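Glycoside hydrolase family protein (PDB 6Q2F) hydrolyses alpha-L-rhamnosidic bonds, as an alpha-L-rhamnosidase, and probably releases terminal rhamnose from glycosides. Local coordinates at residues 271-276 against 317-322; 291-296 against 306-311; 878-883 against 920-925. One frame throughout, in Å; residues are numbered along the deposited sequence.

Contact 1 (271-276 against 317-322)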
loop_
_atom_site.group_PDB
_atom_site.type_symbol
_atom_site.label_atom_id
_atom_site.label_comp_id
_atom_site.label_asym_id
_atom_site.label_seq_id
_atom_site.Cartn_x
_atom_site.Cartn_y
_atom_site.Cartn_z
ATOM N N VAL A 271 33.365 -26.367 -10.722
ATOM C CA VAL A 271 32.012 -26.033 -10.289
ATOM C C VAL A 271 31.530 -24.823 -11.075
ATOM O O VAL A 271 32.293 -23.879 -11.304
ATOM C CB VAL A 271 31.969 -25.751 -8.775
ATOM C CG1 VAL A 271 30.587 -25.305 -8.353
ATOM C CG2 VAL A 271 32.385 -26.990 -8.008
ATOM N N ARG A 272 30.278 -24.875 -11.486
ATOM C CA ARG A 272 29.643 -23.788 -12.208
ATOM C C ARG A 272 28.413 -23.217 -11.517
ATOM O O ARG A 272 28.030 -22.117 -11.784
ATOM C CB ARG A 272 29.300 -24.219 -13.610
ATOM C CG ARG A 272 30.466 -24.136 -14.541
ATOM C CD ARG A 272 30.137 -24.790 -15.849
ATOM N NE ARG A 272 31.314 -24.942 -16.669
ATOM C CZ ARG A 272 32.202 -25.914 -16.507
ATOM N NH1 ARG A 272 32.031 -26.807 -15.562
ATOM N NH2 ARG A 272 33.251 -25.985 -17.291
ATOM N N SER A 273 27.783 -24.008 -10.663
ATOM C CA SER A 273 26.601 -23.533 -9.970
ATOM C C SER A 273 26.414 -24.227 -8.636
ATOM O O SER A 273 26.879 -25.348 -8.431
ATOM C CB SER A 273 25.356 -23.729 -10.840
ATOM O OG SER A 273 25.468 -23.017 -12.060
ATOM N N ALA A 274 25.718 -23.551 -7.733
ATOM C CA ALA A 274 25.430 -24.105 -6.445
ATOM C C ALA A 274 24.020 -23.823 -5.977
ATOM O O ALA A 274 23.510 -22.768 -6.191
ATOM C CB ALA A 274 26.388 -23.524 -5.453
ATOM N N THR A 275 23.418 -24.768 -5.287
ATOM C CA THR A 275 22.097 -24.581 -4.705
ATOM C C THR A 275 22.192 -24.772 -3.196
ATOM O O THR A 275 22.807 -25.737 -2.726
ATOM C CB THR A 275 21.073 -25.555 -5.307
ATOM O OG1 THR A 275 21.033 -25.386 -6.727
ATOM C CG2 THR A 275 19.695 -25.287 -4.736
ATOM N N VAL A 276 21.587 -23.856 -2.441
ATOM C CA VAL A 276 21.605 -23.899 -0.984
ATOM C C VAL A 276 20.183 -23.741 -0.463
ATOM O O VAL A 276 19.393 -22.971 -1.017
ATOM C CB VAL A 276 22.525 -22.801 -0.409
ATOM C CG1 VAL A 276 22.414 -22.743 1.094
ATOM C CG2 VAL A 276 23.961 -23.062 -0.813
ATOM N N THR A 317 19.671 -20.772 -5.964
ATOM C CA THR A 317 20.625 -21.289 -6.931
ATOM C C THR A 317 21.386 -20.122 -7.539
ATOM O O THR A 317 20.781 -19.116 -7.908
ATOM C CB THR A 317 19.907 -22.088 -8.016
ATOM O OG1 THR A 317 19.224 -23.194 -7.404
ATOM C CG2 THR A 317 20.901 -22.606 -9.038
ATOM N N ILE A 318 22.708 -20.241 -7.604
ATOM C CA ILE A 318 23.554 -19.254 -8.254
ATOM C C ILE A 318 24.426 -20.000 -9.240
ATOM O O ILE A 318 24.750 -21.170 -9.032
ATOM C CB ILE A 318 24.430 -18.460 -7.262
ATOM C CG1 ILE A 318 25.282 -19.418 -6.430
ATOM C CG2 ILE A 318 23.567 -17.547 -6.380
ATOM C CD1 ILE A 318 26.371 -18.725 -5.637
ATOM N N SER A 319 24.807 -19.315 -10.316
ATOM C CA SER A 319 25.695 -19.868 -11.324
ATOM C C SER A 319 26.789 -18.854 -11.620
ATOM O O SER A 319 26.599 -17.648 -11.448
ATOM C CB SER A 319 24.935 -20.221 -12.606
ATOM O OG SER A 319 25.785 -20.893 -13.515
ATOM N N PHE A 320 27.935 -19.348 -12.086
ATOM C CA PHE A 320 29.099 -18.484 -12.222
ATOM C C PHE A 320 30.065 -19.080 -13.235
ATOM O O PHE A 320 29.905 -20.217 -13.684
ATOM C CB PHE A 320 29.788 -18.292 -10.871
ATOM C CG PHE A 320 29.695 -19.497 -9.978
ATOM C CD1 PHE A 320 30.571 -20.557 -10.128
ATOM C CD2 PHE A 320 28.722 -19.573 -8.997
ATOM C CE1 PHE A 320 30.481 -21.667 -9.314
ATOM C CE2 PHE A 320 28.625 -20.680 -8.183
ATOM C CZ PHE A 320 29.509 -21.728 -8.339
ATOM N N ALA A 321 31.065 -18.281 -13.595
ATOM C CA ALA A 321 32.183 -18.798 -14.367
ATOM C C ALA A 321 32.862 -19.922 -13.587
ATOM O O ALA A 321 32.957 -19.847 -12.355
ATOM C CB ALA A 321 33.178 -17.677 -14.677
ATOM N N PRO A 322 33.353 -20.964 -14.261
ATOM C CA PRO A 322 33.808 -22.166 -13.545
ATOM C C PRO A 322 34.910 -21.874 -12.536
ATOM O O PRO A 322 35.641 -20.887 -12.629
ATOM C CB PRO A 322 34.318 -23.080 -14.666
ATOM C CG PRO A 322 33.660 -22.580 -15.905
ATOM C CD PRO A 322 33.495 -21.099 -15.719
#
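A beta sandwich with one four-stranded and one six-stranded antiparallel sheet contains this contact, which joins strand 268-277 to 316-325, an outermost strand of the smaller sheet. The same strand orders recur in the galactose-binding-like domain further along the chain, so this sandwich is probably of that kind. A274 and I318 form the hydrogen-bonded pair: A274 N donates to I318 O at 2.9 Å, I318 N returns a bond to A274 O, and both run nearly along the C=O axes. S273-S319 and T275-T317 are the flanking non-hydrogen-bonded pairs, with their side chains on the opposite face from A274 and I318. There T275 OG1 donates to T317 OG1 at 2.9 Å, which suits a T317 hydroxyl that is also bonded to the carboxylate of E383. S319 OG is bonded to R543, and S273 OG to the backbone N of L378.

Next to them, R272 O is gripped by F320 N at 2.8 Å. F320 also folds its ring over this oxygen: with CG in the crowded position between backbone N and carbonyl carbon (chi1 33°), one face has R272 O 3.3 Å above its plane. I318 CG1 lies at the edge in plane, and V271 CG1 meets F320 CZ at 3.7 Å. Past the corner at A321, P322 CB sits 3.9 Å above the R272 guanidinium plane, over its centre, while R272 NH1 bonds to S375 O. R272 and S273 both face H374 on the other neighbouring strand, a classic beta bulge.

The pairing is thus two-sided: the buried serine and threonine hydroxyls find polar partners on one face, and the other meets the second sheet through A274, I318 and the F320 ring, which also lies over the R272 carbonyl oxygen.

Contact 2 (291-296 against 306-311)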
loop_
_atom_site.group_PDB
_atom_site.type_symbol
_atom_site.label_atom_id
_atom_site.label_comp_id
_atom_site.label_asym_id
_atom_site.label_seq_id
_atom_site.Cartn_x
_atom_site.Cartn_y
_atom_site.Cartn_z
ATOM N N ALA A 291 22.553 -13.967 5.349
ATOM C CA ALA A 291 23.178 -13.991 4.044
ATOM C C ALA A 291 24.030 -15.247 3.952
ATOM O O ALA A 291 24.135 -16.029 4.901
ATOM C CB ALA A 291 24.007 -12.727 3.816
ATOM N N GLY A 292 24.646 -15.438 2.796
ATOM C CA GLY A 292 25.561 -16.542 2.614
ATOM C C GLY A 292 26.520 -16.255 1.484
ATOM O O GLY A 292 26.142 -15.621 0.496
ATOM N N THR A 293 27.764 -16.701 1.617
ATOM C CA THR A 293 28.768 -16.490 0.585
ATOM C C THR A 293 29.389 -17.825 0.205
ATOM O O THR A 293 29.633 -18.680 1.062
ATOM C CB THR A 293 29.854 -15.502 1.050
ATOM O OG1 THR A 293 29.249 -14.239 1.358
ATOM C CG2 THR A 293 30.902 -15.292 -0.034
ATOM N N LEU A 294 29.618 -18.002 -1.088
ATOM C CA LEU A 294 30.290 -19.170 -1.628
ATOM C C LEU A 294 31.739 -18.792 -1.900
ATOM O O LEU A 294 32.001 -17.879 -2.696
ATOM C CB LEU A 294 29.600 -19.625 -2.914
ATOM C CG LEU A 294 30.132 -20.797 -3.743
ATOM C CD1 LEU A 294 30.081 -22.086 -2.941
ATOM C CD2 LEU A 294 29.398 -20.944 -5.063
ATOM N N GLU A 295 32.659 -19.542 -1.307
ATOM C CA GLU A 295 34.079 -19.320 -1.495
ATOM C C GLU A 295 34.731 -20.616 -1.896
ATOM O O GLU A 295 34.197 -21.676 -1.676
ATOM C CB GLU A 295 34.753 -18.804 -0.236
ATOM C CG GLU A 295 33.868 -18.131 0.786
ATOM C CD GLU A 295 34.658 -17.271 1.750
ATOM O OE1 GLU A 295 34.660 -17.553 2.947
ATOM O OE2 GLU A 295 35.281 -16.306 1.311
ATOM N N SER A 296 35.891 -20.511 -2.504
ATOM C CA SER A 296 36.637 -21.681 -2.951
ATOM C C SER A 296 38.056 -21.599 -2.405
ATOM O O SER A 296 38.769 -20.621 -2.663
ATOM C CB SER A 296 36.648 -21.773 -4.477
ATOM O OG SER A 296 37.254 -20.631 -5.050
ATOM N N ILE A 306 33.354 -16.411 -4.473
ATOM C CA ILE A 306 32.795 -16.611 -5.807
ATOM C C ILE A 306 31.581 -15.722 -6.031
ATOM O O ILE A 306 31.526 -14.963 -7.003
ATOM C CB ILE A 306 32.450 -18.103 -6.008
ATOM C CG1 ILE A 306 33.729 -18.946 -6.014
ATOM C CG2 ILE A 306 31.658 -18.304 -7.285
ATOM C CD1 ILE A 306 33.488 -20.444 -6.056
ATOM N N LYS A 307 30.610 -15.793 -5.123
ATOM C CA LYS A 307 29.352 -15.069 -5.234
ATOM C C LYS A 307 28.593 -15.235 -3.927
ATOM O O LYS A 307 28.764 -16.233 -3.225
ATOM C CB LYS A 307 28.502 -15.586 -6.408
ATOM C CG LYS A 307 27.257 -14.754 -6.710
ATOM C CD LYS A 307 26.491 -15.323 -7.886
ATOM C CE LYS A 307 25.921 -14.230 -8.770
ATOM N NZ LYS A 307 25.562 -14.795 -10.097
ATOM N N ALA A 308 27.767 -14.245 -3.606
ATOM C CA ALA A 308 26.913 -14.317 -2.431
ATOM C C ALA A 308 25.580 -14.968 -2.781
ATOM O O ALA A 308 25.169 -15.017 -3.943
ATOM C CB ALA A 308 26.678 -12.926 -1.837
ATOM N N LEU A 309 24.904 -15.470 -1.751
ATOM C CA LEU A 309 23.613 -16.134 -1.898
ATOM C C LEU A 309 22.628 -15.498 -0.930
ATOM O O LEU A 309 22.745 -15.692 0.284
ATOM C CB LEU A 309 23.719 -17.637 -1.621
ATOM C CG LEU A 309 24.588 -18.519 -2.517
ATOM C CD1 LEU A 309 26.028 -18.551 -2.038
ATOM C CD2 LEU A 309 24.018 -19.923 -2.588
ATOM N N GLU A 310 21.657 -14.748 -1.454
ATOM C CA GLU A 310 20.530 -14.353 -0.620
ATOM C C GLU A 310 19.693 -15.583 -0.316
ATOM O O GLU A 310 19.335 -16.342 -1.224
ATOM C CB GLU A 310 19.673 -13.289 -1.302
ATOM C CG GLU A 310 20.021 -11.855 -0.924
ATOM C CD GLU A 310 18.875 -10.891 -1.191
ATOM O OE1 GLU A 310 17.865 -10.938 -0.452
ATOM O OE2 GLU A 310 18.980 -10.093 -2.147
ATOM N N LEU A 311 19.401 -15.793 0.964
ATOM C CA LEU A 311 18.664 -16.962 1.413
ATOM C C LEU A 311 17.216 -16.592 1.695
ATOM O O LEU A 311 16.887 -15.430 1.960
ATOM C CB LEU A 311 19.310 -17.562 2.660
ATOM C CG LEU A 311 20.741 -18.034 2.409
ATOM C CD1 LEU A 311 21.365 -18.590 3.686
ATOM C CD2 LEU A 311 20.774 -19.063 1.274
#
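Peptide groups are the flat groups that meet between 291-296 and 306-311, and they are approached differently. I306 N reaches L294 O at 2.7 Å within the carbonyl plane, whereas L309 N stands above the plane of the G292 carbonyl, 28° out of it, at 2.6 Å from G292 O. Both bonds join the two arms of the beta hairpin built on strands 293-297 and 303-308, at the outer edge of the six-stranded sheet in a beta sandwich.

L294 N donates to K307 O at 2.9 Å, nearly along the C=O axis. L294 O takes I306 N as its strong donor and K307 N only weakly; two residues facing one make a classic beta bulge. T293 and A308 form the adjoining non-hydrogen-bonded pair.

The bulge tips I306 toward the partner strand, where its branches divide the work. CG2 comes within 4.1 Å of L294 CD2, and CD1 packs on S296 CB at 3.8 Å. L294, with CG anti to its backbone N, also receives L309 CD1 on its CB. The side chains of both L294 and I306 touch the F320 ring of the facing sheet, so this side of the hairpin is the sandwich interior. The K307 chain instead leads away from the strand pair, and its ammonium, NZ, forms a salt bridge with D380 OD1.

Contact 3 (878-883 against 920-925)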
loop_
_atom_site.group_PDB
_atom_site.type_symbol
_atom_site.label_atom_id
_atom_site.label_comp_id
_atom_site.label_asym_id
_atom_site.label_seq_id
_atom_site.Cartn_x
_atom_site.Cartn_y
_atom_site.Cartn_z
ATOM N N ALA A 878 4.989 26.950 -18.034
ATOM C CA ALA A 878 5.218 27.653 -16.780
ATOM C C ALA A 878 4.899 26.750 -15.583
ATOM O O ALA A 878 4.024 25.888 -15.661
ATOM C CB ALA A 878 4.362 28.921 -16.711
ATOM N N PRO A 879 5.601 26.938 -14.466
ATOM C CA PRO A 879 5.266 26.200 -13.238
ATOM C C PRO A 879 3.804 26.368 -12.861
ATOM O O PRO A 879 3.232 27.452 -12.987
ATOM C CB PRO A 879 6.170 26.835 -12.177
ATOM C CG PRO A 879 7.217 27.593 -12.925
ATOM C CD PRO A 879 6.648 27.954 -14.259
ATOM N N ASP A 880 3.197 25.280 -12.382
ATOM C CA ASP A 880 1.817 25.366 -11.922
ATOM C C ASP A 880 1.736 26.058 -10.571
ATOM O O ASP A 880 0.917 26.969 -10.375
ATOM C CB ASP A 880 1.202 23.969 -11.847
ATOM C CG ASP A 880 -0.311 24.004 -11.764
ATOM O OD1 ASP A 880 -0.882 25.092 -11.988
ATOM O OD2 ASP A 880 -0.925 22.938 -11.489
ATOM N N PHE A 881 2.560 25.626 -9.614
ATOM C CA PHE A 881 2.584 26.245 -8.296
ATOM C C PHE A 881 4.023 26.383 -7.845
ATOM O O PHE A 881 4.797 25.425 -7.900
ATOM C CB PHE A 881 1.796 25.446 -7.245
ATOM C CG PHE A 881 1.991 25.960 -5.831
ATOM C CD1 PHE A 881 1.411 27.145 -5.422
ATOM C CD2 PHE A 881 2.786 25.273 -4.938
ATOM C CE1 PHE A 881 1.613 27.636 -4.139
ATOM C CE2 PHE A 881 2.986 25.746 -3.655
ATOM C CZ PHE A 881 2.398 26.929 -3.253
ATOM N N THR A 882 4.373 27.575 -7.390
ATOM C CA THR A 882 5.667 27.807 -6.774
ATOM C C THR A 882 5.512 28.960 -5.797
ATOM O O THR A 882 4.452 29.584 -5.712
ATOM C CB THR A 882 6.751 28.104 -7.807
ATOM O OG1 THR A 882 8.031 28.018 -7.168
ATOM C CG2 THR A 882 6.561 29.508 -8.364
ATOM N N PHE A 883 6.576 29.237 -5.046
ATOM C CA PHE A 883 6.462 30.207 -3.965
ATOM C C PHE A 883 7.830 30.742 -3.570
ATOM O O PHE A 883 8.840 30.034 -3.649
ATOM C CB PHE A 883 5.779 29.591 -2.737
ATOM C CG PHE A 883 6.485 28.389 -2.189
ATOM C CD1 PHE A 883 7.497 28.525 -1.249
ATOM C CD2 PHE A 883 6.139 27.115 -2.617
ATOM C CE1 PHE A 883 8.147 27.416 -0.740
ATOM C CE2 PHE A 883 6.791 25.987 -2.112
ATOM C CZ PHE A 883 7.795 26.142 -1.170
ATOM N N HIS A 920 2.639 31.618 -6.156
ATOM C CA HIS A 920 2.472 31.835 -7.596
ATOM C C HIS A 920 1.651 30.699 -8.177
ATOM O O HIS A 920 2.063 29.540 -8.102
ATOM C CB HIS A 920 3.820 31.898 -8.324
ATOM C CG HIS A 920 4.674 33.063 -7.927
ATOM N ND1 HIS A 920 5.119 34.005 -8.833
ATOM C CD2 HIS A 920 5.158 33.442 -6.719
ATOM C CE1 HIS A 920 5.832 34.918 -8.197
ATOM N NE2 HIS A 920 5.887 34.591 -6.918
ATOM N N PHE A 921 0.505 31.030 -8.766
ATOM C CA PHE A 921 -0.376 30.042 -9.367
ATOM C C PHE A 921 -0.472 30.320 -10.860
ATOM O O PHE A 921 -0.581 31.486 -11.278
ATOM C CB PHE A 921 -1.767 30.068 -8.732
ATOM C CG PHE A 921 -1.752 29.939 -7.239
ATOM C CD1 PHE A 921 -1.535 31.046 -6.442
ATOM C CD2 PHE A 921 -1.954 28.709 -6.629
ATOM C CE1 PHE A 921 -1.522 30.931 -5.069
ATOM C CE2 PHE A 921 -1.942 28.586 -5.258
ATOM C CZ PHE A 921 -1.718 29.700 -4.474
ATOM N N ARG A 922 -0.412 29.251 -11.659
ATOM C CA ARG A 922 -0.546 29.369 -13.111
ATOM C C ARG A 922 -2.031 29.491 -13.453
ATOM O O ARG A 922 -2.677 28.572 -13.957
ATOM C CB ARG A 922 0.097 28.179 -13.810
ATOM C CG ARG A 922 0.145 28.294 -15.344
ATOM C CD ARG A 922 0.730 27.011 -15.956
ATOM N NE ARG A 922 -0.087 25.837 -15.655
ATOM C CZ ARG A 922 0.381 24.593 -15.551
ATOM N NH1 ARG A 922 1.678 24.349 -15.684
ATOM N NH2 ARG A 922 -0.449 23.596 -15.292
ATOM N N VAL A 923 -2.590 30.656 -13.134
ATOM C CA VAL A 923 -3.996 30.928 -13.403
ATOM C C VAL A 923 -4.160 32.434 -13.500
ATOM O O VAL A 923 -3.369 33.206 -12.960
ATOM C CB VAL A 923 -4.947 30.342 -12.328
ATOM C CG1 VAL A 923 -4.651 30.962 -10.968
ATOM C CG2 VAL A 923 -6.422 30.575 -12.686
ATOM N N THR A 924 -5.230 32.837 -14.172
ATOM C CA THR A 924 -5.452 34.200 -14.583
ATOM C C THR A 924 -6.959 34.424 -14.643
ATOM O O THR A 924 -7.730 33.471 -14.711
ATOM C CB THR A 924 -4.736 34.379 -15.930
ATOM O OG1 THR A 924 -5.269 33.448 -16.873
ATOM C CG2 THR A 924 -3.252 34.282 -15.789
ATOM N N GLY A 925 -7.387 35.683 -14.586
ATOM C CA GLY A 925 -8.806 35.969 -14.744
ATOM C C GLY A 925 -9.714 35.647 -13.562
ATOM O O GLY A 925 -10.935 35.830 -13.670
HETATM O O HOH W 1 3.116 29.205 -10.708
HETATM O O HOH W 2 -2.483 25.783 -14.261
#
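Two side chains with CG anti to the backbone N, D880 (chi1 -164°) and R922, are brought together where the strand pairing runs out; a bend at chi3 of R922 (62°) then swings its guanidinium over toward 878-880. The carboxylate and guanidinium lie stacked, their planes 7° apart, with D880 OD1 3.4 Å above the guanidinium plane and offset toward its rim. This salt bridge is long, and no N-H of R922 points at the oxygen. The directed bond is made elsewhere: R922 NH1 donates in its own plane, nearly along the C=O axis, to A878 O at 2.8 Å. A water ties the pair, giving protons to D880 OD1 and R922 O and accepting one from R922 NE at 2.8 Å.

R922 is the centre of an inverse gamma turn, and its backbone N uses a lone pair of D880 O at 2.9 Å. Before that turn, T882 and H920 exchange two backbone bonds as an antiparallel hydrogen-bonded pair, with T882 CG2 against H920 CB at 3.6 Å. F881 and F921 lie side by side on the other face, F881 CD1 3.7 Å from F921 CE2, inside an aromatic cluster with Y905, F894 and F966. An alanine in place of R922 would remove the bond to A878 O, the charge stacked on D880 and the NE leg of the water bridge, and would probably loosen the 878-880 approach to this sheet.

D880 is bonded to Y905 and H896, and R922 NH1 also pairs with D733. Two carboxylates near one guanidinium would probably stabilise its charge, D880 from over a face by charge alone.

Contacts 1 and 2 belong to one beta sandwich, and contact 2 is nested within the chain loop that contact 1 closes. Their sheets meet directly: F320 CE2 of contact 1 lies 3.2 Å from L294 CD2 of contact 2. Both include an edge strand. Contact 1 is the more buried and carries buried hydroxyls with polar partners, one threonine pair among them; contact 2 is only partly buried and adds mainly aliphatic branches to its backbone bonds. Contact 3 shares no element with them, its nearest atoms being about 47 Å from contact 1 and about 38 Å from contact 2. Also partly buried, it differs in combining strand pairing with charge stacking and a bridging water.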